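Local coordinates for protein ribonucleoside-diphosphate reductase subunit beta (Streptococcus sanguinis, PDB 4N83) that is the dimanganese-bound radical-generating small subunit of a class Ib ribonucleotide reductase, which probably reduces ribonucleoside diphosphates to 2'-deoxyribonucleoside diphosphates, at residues F159-Y170 with W245-N256. Sequence-based numbering, arbitrary orientation.
Sequences FLFYSGFFTPLY and WTEEVKTFLRYN
Phe166 and Phe252 meet as an offset edge-to-face pair, the edge of Phe166 toward the face of Phe252, with planes at 64°. One face of Phe166 receives Val249, whose CG2 stands 3.9 Å from the ring centroid as a CH-pi contact, while Glu248 CB comes obliquely to CZ of Phe166 at 3.5 Å. With CG anti to the backbone N and beside the carbonyl carbon (chi1 -174°), the Phe166 ring is sent across to Val249 and Phe252. Tyr162 is sandwiched: the Asn256 amide lies over one face, toward the rim and moderately tilted, Phe165 CD2 sits over the centre of the other, and Phe252 CE2 is at the edge. The same Asn256 ND2 also lies above the centre of the Phe252 ring, and the backbone O of Tyr162 meets that ring's edge. Tyr162, Phe166 and Phe252 thus form an aromatic cluster inside the all-helical, ferritin-like fold of the small subunit; the axes of 162-170 and 246-256 approach to 9.3 Å at 121°. Tyr162 carries this packing to within about 5 Å of the side chain of the manganese ligand Glu191. At the other end, CE2 of Trp245, at the N-cap position of helix 246-263, lies over one face of Tyr170, and the two rings meet obliquely, with CZ2 of Trp245 3.8 Å from CE2 of Tyr170. Leu253 CD2 fits against Ser163 CB, whose hydroxyl is engaged by Glu232 of helix 211-240.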
ATOM      1  N   PHE A 159      17.667   7.107  10.947  1.00113.81           N
ATOM      2  CA  PHE A 159      18.631   7.362  12.023  1.00115.65           C
ATOM      3  C   PHE A 159      18.567   6.318  13.147  1.00117.80           C
ATOM      4  O   PHE A 159      19.520   5.562  13.341  1.00116.82           O
ATOM      5  CB  PHE A 159      18.440   8.800  12.551  1.00116.08           C
ATOM      6  CG  PHE A 159      18.743   8.976  14.017  1.00117.10           C
ATOM      7  CD1 PHE A 159      20.023   8.765  14.514  1.00117.67           C
ATOM      8  CD2 PHE A 159      17.746   9.379  14.898  1.00117.96           C
ATOM      9  CE1 PHE A 159      20.297   8.934  15.861  1.00118.81           C
ATOM     10  CE2 PHE A 159      18.016   9.551  16.245  1.00119.30           C
ATOM     11  CZ  PHE A 159      19.293   9.328  16.727  1.00119.78           C
ATOM     12  N   LEU A 160      17.453   6.273  13.874  1.00120.24           N
ATOM     13  CA  LEU A 160      17.342   5.418  15.067  1.00122.42           C
ATOM     14  C   LEU A 160      16.912   3.974  14.772  1.00121.14           C
ATOM     15  O   LEU A 160      16.855   3.145  15.683  1.00123.17           O
ATOM     16  CB  LEU A 160      16.431   6.066  16.120  1.00125.37           C
ATOM     17  CG  LEU A 160      14.958   6.337  15.783  1.00125.96           C
ATOM     18  CD1 LEU A 160      14.076   5.135  16.098  1.00126.27           C
ATOM     19  CD2 LEU A 160      14.463   7.570  16.528  1.00127.97           C
ATOM     20  N   PHE A 161      16.608   3.679  13.508  1.00118.19           N
ATOM     21  CA  PHE A 161      16.446   2.292  13.052  1.00116.03           C
ATOM     22  C   PHE A 161      17.804   1.581  13.001  1.00114.69           C
ATOM     23  O   PHE A 161      17.880   0.362  13.161  1.00112.84           O
ATOM     24  CB  PHE A 161      15.793   2.242  11.659  1.00114.27           C
ATOM     25  CG  PHE A 161      14.366   1.751  11.659  1.00113.34           C
ATOM     26  CD1 PHE A 161      14.002   0.639  10.908  1.00111.97           C
ATOM     27  CD2 PHE A 161      13.385   2.403  12.392  1.00113.61           C
ATOM     28  CE1 PHE A 161      12.694   0.187  10.895  1.00111.62           C
ATOM     29  CE2 PHE A 161      12.075   1.956  12.382  1.00113.14           C
ATOM     30  CZ  PHE A 161      11.729   0.845  11.634  1.00112.39           C
ATOM     31  N   TYR A 162      18.868   2.353  12.786  1.00114.45           N
ATOM     32  CA  TYR A 162      20.205   1.801  12.557  1.00114.17           C
ATOM     33  C   TYR A 162      20.906   1.294  13.819  1.00116.25           C
ATOM     34  O   TYR A 162      21.944   0.636  13.724  1.00115.17           O
ATOM     35  CB  TYR A 162      21.080   2.822  11.826  1.00113.38           C
ATOM     36  CG  TYR A 162      20.694   2.987  10.373  1.00111.58           C
ATOM     37  CD1 TYR A 162      19.599   3.765  10.008  1.00110.73           C
ATOM     38  CD2 TYR A 162      21.412   2.350   9.365  1.00110.50           C
ATOM     39  CE1 TYR A 162      19.237   3.910   8.679  1.00108.86           C
ATOM     40  CE2 TYR A 162      21.056   2.492   8.033  1.00109.07           C
ATOM     41  CZ  TYR A 162      19.969   3.274   7.698  1.00107.93           C
ATOM     42  OH  TYR A 162      19.610   3.420   6.379  1.00106.27           O
ATOM     43  N   SER A 163      20.350   1.598  14.991  1.00119.42           N
ATOM     44  CA  SER A 163      20.780   0.956  16.235  1.00122.00           C
ATOM     45  C   SER A 163      20.570  -0.555  16.132  1.00123.32           C
ATOM     46  O   SER A 163      21.369  -1.339  16.647  1.00124.69           O
ATOM     47  CB  SER A 163      19.997   1.504  17.431  1.00123.03           C
ATOM     48  OG  SER A 163      18.600   1.354  17.241  1.00122.17           O
ATOM     49  N   GLY A 164      19.486  -0.945  15.463  1.00123.72           N
ATOM     50  CA  GLY A 164      19.192  -2.346  15.190  1.00123.52           C
ATOM     51  C   GLY A 164      19.941  -2.901  13.990  1.00121.82           C
ATOM     52  O   GLY A 164      20.415  -4.035  14.031  1.00121.71           O
ATOM     53  N   PHE A 165      20.058  -2.109  12.923  1.00120.03           N
ATOM     54  CA  PHE A 165      20.740  -2.560  11.701  1.00118.56           C
ATOM     55  C   PHE A 165      22.235  -2.847  11.896  1.00120.76           C
ATOM     56  O   PHE A 165      22.826  -3.581  11.104  1.00119.74           O
ATOM     57  CB  PHE A 165      20.575  -1.544  10.556  1.00116.45           C
ATOM     58  CG  PHE A 165      19.163  -1.408  10.032  1.00114.80           C
ATOM     59  CD1 PHE A 165      18.329  -2.513   9.893  1.00113.65           C
ATOM     60  CD2 PHE A 165      18.685  -0.165   9.629  1.00113.49           C
ATOM     61  CE1 PHE A 165      17.043  -2.375   9.394  1.00112.12           C
ATOM     62  CE2 PHE A 165      17.401  -0.024   9.127  1.00111.80           C
ATOM     63  CZ  PHE A 165      16.580  -1.131   9.009  1.00111.30           C
ATOM     64  N   PHE A 166      22.837  -2.275  12.939  1.00123.32           N
ATOM     65  CA  PHE A 166      24.262  -2.481  13.238  1.00124.81           C
ATOM     66  C   PHE A 166      24.645  -3.959  13.392  1.00124.82           C
ATOM     67  O   PHE A 166      25.731  -4.367  12.973  1.00124.04           O
ATOM     68  CB  PHE A 166      24.648  -1.708  14.508  1.00127.20           C
ATOM     69  CG  PHE A 166      26.123  -1.736  14.821  1.00129.30           C
ATOM     70  CD1 PHE A 166      26.965  -0.731  14.362  1.00129.20           C
ATOM     71  CD2 PHE A 166      26.668  -2.762  15.586  1.00131.12           C
ATOM     72  CE1 PHE A 166      28.319  -0.750  14.653  1.00130.01           C
ATOM     73  CE2 PHE A 166      28.023  -2.789  15.876  1.00131.69           C
ATOM     74  CZ  PHE A 166      28.849  -1.782  15.410  1.00131.00           C
ATOM     75  N   THR A 167      23.759  -4.751  13.993  1.00124.76           N
ATOM     76  CA  THR A 167      24.036  -6.165  14.271  1.00124.92           C
ATOM     77  C   THR A 167      24.096  -7.048  13.008  1.00123.13           C
ATOM     78  O   THR A 167      25.112  -7.703  12.777  1.00122.76           O
ATOM     79  CB  THR A 167      23.036  -6.747  15.297  1.00125.99           C
ATOM     80  OG1 THR A 167      23.008  -5.912  16.461  1.00127.65           O
ATOM     81  CG2 THR A 167      23.432  -8.161  15.707  1.00126.84           C
ATOM     82  N   PRO A 168      23.020  -7.077  12.191  1.00121.23           N
ATOM     83  CA  PRO A 168      23.075  -7.907  10.979  1.00120.27           C
ATOM     84  C   PRO A 168      24.098  -7.432   9.943  1.00119.15           C
ATOM     85  O   PRO A 168      24.638  -8.252   9.199  1.00118.42           O
ATOM     86  CB  PRO A 168      21.653  -7.804  10.415  1.00119.54           C
ATOM     87  CG  PRO A 168      21.119  -6.527  10.963  1.00119.58           C
ATOM     88  CD  PRO A 168      21.707  -6.424  12.336  1.00120.68           C
ATOM     89  N   LEU A 169      24.350  -6.125   9.895  1.00118.54           N
ATOM     90  CA  LEU A 169      25.396  -5.565   9.033  1.00118.50           C
ATOM     91  C   LEU A 169      26.795  -5.976   9.505  1.00119.11           C
ATOM     92  O   LEU A 169      27.704  -6.144   8.689  1.00118.51           O
ATOM     93  CB  LEU A 169      25.296  -4.035   8.979  1.00118.45           C
ATOM     94  CG  LEU A 169      24.083  -3.437   8.257  1.00117.11           C
ATOM     95  CD1 LEU A 169      23.986  -1.942   8.528  1.00116.74           C
ATOM     96  CD2 LEU A 169      24.140  -3.705   6.761  1.00116.25           C
ATOM     97  N   TYR A 170      26.960  -6.124  10.819  1.00119.42           N
ATOM     98  CA  TYR A 170      28.220  -6.591  11.404  1.00120.27           C
ATOM     99  C   TYR A 170      28.533  -8.022  10.963  1.00120.27           C
ATOM    100  O   TYR A 170      29.660  -8.320  10.566  1.00119.90           O
ATOM    101  CB  TYR A 170      28.168  -6.499  12.937  1.00121.42           C
ATOM    102  CG  TYR A 170      29.270  -7.250  13.659  1.00123.14           C
ATOM    103  CD1 TYR A 170      30.511  -6.658  13.889  1.00123.88           C
ATOM    104  CD2 TYR A 170      29.067  -8.548  14.123  1.00123.67           C
ATOM    105  CE1 TYR A 170      31.517  -7.343  14.552  1.00125.13           C
ATOM    106  CE2 TYR A 170      30.068  -9.240  14.784  1.00124.58           C
ATOM    107  CZ  TYR A 170      31.289  -8.633  14.997  1.00125.72           C
ATOM    108  OH  TYR A 170      32.283  -9.319  15.656  1.00127.59           O
ATOM    109  N   TRP A 245      29.679  -3.936  22.182  1.00134.71           N
ATOM    110  CA  TRP A 245      29.729  -3.065  21.000  1.00133.18           C
ATOM    111  C   TRP A 245      28.992  -1.744  21.256  1.00132.09           C
ATOM    112  O   TRP A 245      28.578  -1.071  20.312  1.00130.84           O
ATOM    113  CB  TRP A 245      29.110  -3.754  19.773  1.00132.16           C
ATOM    114  CG  TRP A 245      29.546  -5.175  19.542  1.00133.55           C
ATOM    115  CD1 TRP A 245      30.774  -5.715  19.794  1.00134.97           C
ATOM    116  CD2 TRP A 245      28.754  -6.229  18.976  1.00133.66           C
ATOM    117  NE1 TRP A 245      30.790  -7.043  19.440  1.00135.30           N
ATOM    118  CE2 TRP A 245      29.565  -7.384  18.932  1.00134.39           C
ATOM    119  CE3 TRP A 245      27.435  -6.311  18.508  1.00132.86           C
ATOM    120  CZ2 TRP A 245      29.101  -8.608  18.440  1.00134.21           C
ATOM    121  CZ3 TRP A 245      26.975  -7.528  18.018  1.00132.31           C
ATOM    122  CH2 TRP A 245      27.807  -8.660  17.988  1.00133.11           C
ATOM    123  N   THR A 246      28.845  -1.372  22.528  1.00131.99           N
ATOM    124  CA  THR A 246      28.045  -0.206  22.921  1.00130.53           C
ATOM    125  C   THR A 246      28.542   1.095  22.291  1.00129.56           C
ATOM    126  O   THR A 246      27.749   1.869  21.756  1.00127.41           O
ATOM    127  CB  THR A 246      28.029  -0.035  24.453  1.00132.29           C
ATOM    128  OG1 THR A 246      27.540  -1.234  25.066  1.00131.85           O
ATOM    129  CG2 THR A 246      27.146   1.134  24.868  1.00132.39           C
ATOM    130  N   GLU A 247      29.848   1.328  22.363  1.00130.47           N
ATOM    131  CA  GLU A 247      30.441   2.563  21.843  1.00131.39           C
ATOM    132  C   GLU A 247      30.487   2.610  20.314  1.00130.89           C
ATOM    133  O   GLU A 247      30.551   3.693  19.731  1.00130.07           O
ATOM    134  CB  GLU A 247      31.848   2.764  22.418  1.00132.85           C
ATOM    135  CG  GLU A 247      31.880   2.973  23.927  1.00135.18           C
ATOM    136  CD  GLU A 247      31.120   4.210  24.379  1.00135.85           C
ATOM    137  OE1 GLU A 247      31.021   5.181  23.598  1.00135.22           O
ATOM    138  OE2 GLU A 247      30.620   4.212  25.523  1.00137.08           O
ATOM    139  N   GLU A 248      30.457   1.444  19.670  1.00131.98           N
ATOM    140  CA  GLU A 248      30.417   1.370  18.206  1.00131.85           C
ATOM    141  C   GLU A 248      29.030   1.710  17.656  1.00132.29           C
ATOM    142  O   GLU A 248      28.917   2.341  16.603  1.00131.95           O
ATOM    143  CB  GLU A 248      30.839  -0.018  17.721  1.00131.49           C
ATOM    144  CG  GLU A 248      32.300  -0.347  17.973  1.00132.63           C
ATOM    145  CD  GLU A 248      32.692  -1.705  17.425  1.00132.10           C
ATOM    146  OE1 GLU A 248      33.654  -1.773  16.631  1.00131.24           O
ATOM    147  OE2 GLU A 248      32.033  -2.706  17.780  1.00132.62           O
ATOM    148  N   VAL A 249      27.985   1.282  18.364  1.00134.17           N
ATOM    149  CA  VAL A 249      26.601   1.594  17.982  1.00133.54           C
ATOM    150  C   VAL A 249      26.321   3.088  18.169  1.00133.74           C
ATOM    151  O   VAL A 249      25.588   3.692  17.382  1.00132.83           O
ATOM    152  CB  VAL A 249      25.579   0.759  18.793  1.00133.99           C
ATOM    153  CG1 VAL A 249      24.151   1.211  18.510  1.00133.07           C
ATOM    154  CG2 VAL A 249      25.732  -0.723  18.479  1.00133.76           C
ATOM    155  N   LYS A 250      26.905   3.672  19.213  1.00135.02           N
ATOM    156  CA  LYS A 250      26.823   5.114  19.444  1.00134.76           C
ATOM    157  C   LYS A 250      27.503   5.899  18.319  1.00133.50           C
ATOM    158  O   LYS A 250      27.013   6.952  17.908  1.00133.31           O
ATOM    159  CB  LYS A 250      27.442   5.476  20.798  1.00136.39           C
ATOM    160  CG  LYS A 250      26.613   5.017  21.987  1.00137.38           C
ATOM    161  CD  LYS A 250      27.372   5.164  23.295  1.00139.18           C
ATOM    162  CE  LYS A 250      26.495   4.805  24.483  1.00140.14           C
ATOM    163  NZ  LYS A 250      27.218   4.962  25.775  1.00142.53           N
ATOM    164  N   THR A 251      28.627   5.379  17.826  1.00132.86           N
ATOM    165  CA  THR A 251      29.325   5.963  16.676  1.00131.01           C
ATOM    166  C   THR A 251      28.475   5.850  15.406  1.00129.87           C
ATOM    167  O   THR A 251      28.477   6.752  14.567  1.00129.42           O
ATOM    168  CB  THR A 251      30.683   5.270  16.427  1.00129.98           C
ATOM    169  OG1 THR A 251      31.386   5.115  17.666  1.00129.81           O
ATOM    170  CG2 THR A 251      31.541   6.078  15.461  1.00129.13           C
ATOM    171  N   PHE A 252      27.757   4.736  15.279  1.00130.15           N
ATOM    172  CA  PHE A 252      26.894   4.476  14.126  1.00129.29           C
ATOM    173  C   PHE A 252      25.626   5.333  14.170  1.00128.74           C
ATOM    174  O   PHE A 252      25.126   5.761  13.127  1.00126.21           O
ATOM    175  CB  PHE A 252      26.538   2.982  14.082  1.00129.97           C
ATOM    176  CG  PHE A 252      26.013   2.501  12.751  1.00129.96           C
ATOM    177  CD1 PHE A 252      26.700   2.761  11.571  1.00129.75           C
ATOM    178  CD2 PHE A 252      24.848   1.743  12.686  1.00130.32           C
ATOM    179  CE1 PHE A 252      26.221   2.303  10.353  1.00128.90           C
ATOM    180  CE2 PHE A 252      24.369   1.278  11.472  1.00128.87           C
ATOM    181  CZ  PHE A 252      25.055   1.557  10.304  1.00128.15           C
ATOM    182  N   LEU A 253      25.114   5.582  15.376  1.00130.53           N
ATOM    183  CA  LEU A 253      23.913   6.406  15.567  1.00130.61           C
ATOM    184  C   LEU A 253      24.157   7.881  15.247  1.00129.81           C
ATOM    185  O   LEU A 253      23.311   8.533  14.634  1.00128.17           O
ATOM    186  CB  LEU A 253      23.382   6.270  17.001  1.00133.04           C
ATOM    187  CG  LEU A 253      22.520   5.035  17.280  1.00133.71           C
ATOM    188  CD1 LEU A 253      22.353   4.822  18.778  1.00135.56           C
ATOM    189  CD2 LEU A 253      21.165   5.162  16.595  1.00132.86           C
ATOM    190  N   ARG A 254      25.304   8.402  15.674  1.00130.21           N
ATOM    191  CA  ARG A 254      25.690   9.780  15.368  1.00130.01           C
ATOM    192  C   ARG A 254      25.923   9.980  13.869  1.00126.63           C
ATOM    193  O   ARG A 254      25.648  11.052  13.328  1.00125.63           O
ATOM    194  CB  ARG A 254      26.949  10.176  16.148  1.00132.98           C
ATOM    195  CG  ARG A 254      26.718  10.388  17.637  1.00135.91           C
ATOM    196  CD  ARG A 254      27.991  10.833  18.343  1.00138.24           C
ATOM    197  NE  ARG A 254      28.929   9.726  18.539  1.00139.02           N
ATOM    198  CZ  ARG A 254      28.987   8.943  19.619  1.00140.48           C
ATOM    199  NH1 ARG A 254      28.159   9.116  20.645  1.00141.50           N
ATOM    200  NH2 ARG A 254      29.889   7.968  19.671  1.00141.22           N
ATOM    201  N   TYR A 255      26.426   8.937  13.209  1.00124.21           N
ATOM    202  CA  TYR A 255      26.711   8.976  11.775  1.00121.84           C
ATOM    203  C   TYR A 255      25.432   9.081  10.941  1.00118.52           C
ATOM    204  O   TYR A 255      25.312   9.964  10.092  1.00118.12           O
ATOM    205  CB  TYR A 255      27.519   7.735  11.365  1.00122.20           C
ATOM    206  CG  TYR A 255      27.686   7.555   9.871  1.00121.61           C
ATOM    207  CD1 TYR A 255      28.290   8.540   9.094  1.00121.71           C
ATOM    208  CD2 TYR A 255      27.249   6.394   9.237  1.00121.01           C
ATOM    209  CE1 TYR A 255      28.447   8.378   7.728  1.00120.76           C
ATOM    210  CE2 TYR A 255      27.402   6.223   7.871  1.00120.16           C
ATOM    211  CZ  TYR A 255      28.002   7.217   7.121  1.00119.88           C
ATOM    212  OH  TYR A 255      28.155   7.051   5.765  1.00118.27           O
ATOM    213  N   ASN A 256      24.484   8.181  11.193  1.00116.10           N
ATOM    214  CA  ASN A 256      23.220   8.157  10.450  1.00113.30           C
ATOM    215  C   ASN A 256      22.254   9.286  10.818  1.00113.49           C
ATOM    216  O   ASN A 256      21.315   9.565  10.071  1.00112.67           O
ATOM    217  CB  ASN A 256      22.524   6.804  10.622  1.00111.89           C
ATOM    218  CG  ASN A 256      23.196   5.700   9.829  1.00110.20           C
ATOM    219  OD1 ASN A 256      23.417   5.836   8.625  1.00108.05           O
ATOM    220  ND2 ASN A 256      23.517   4.598  10.494  1.00110.36           N
TER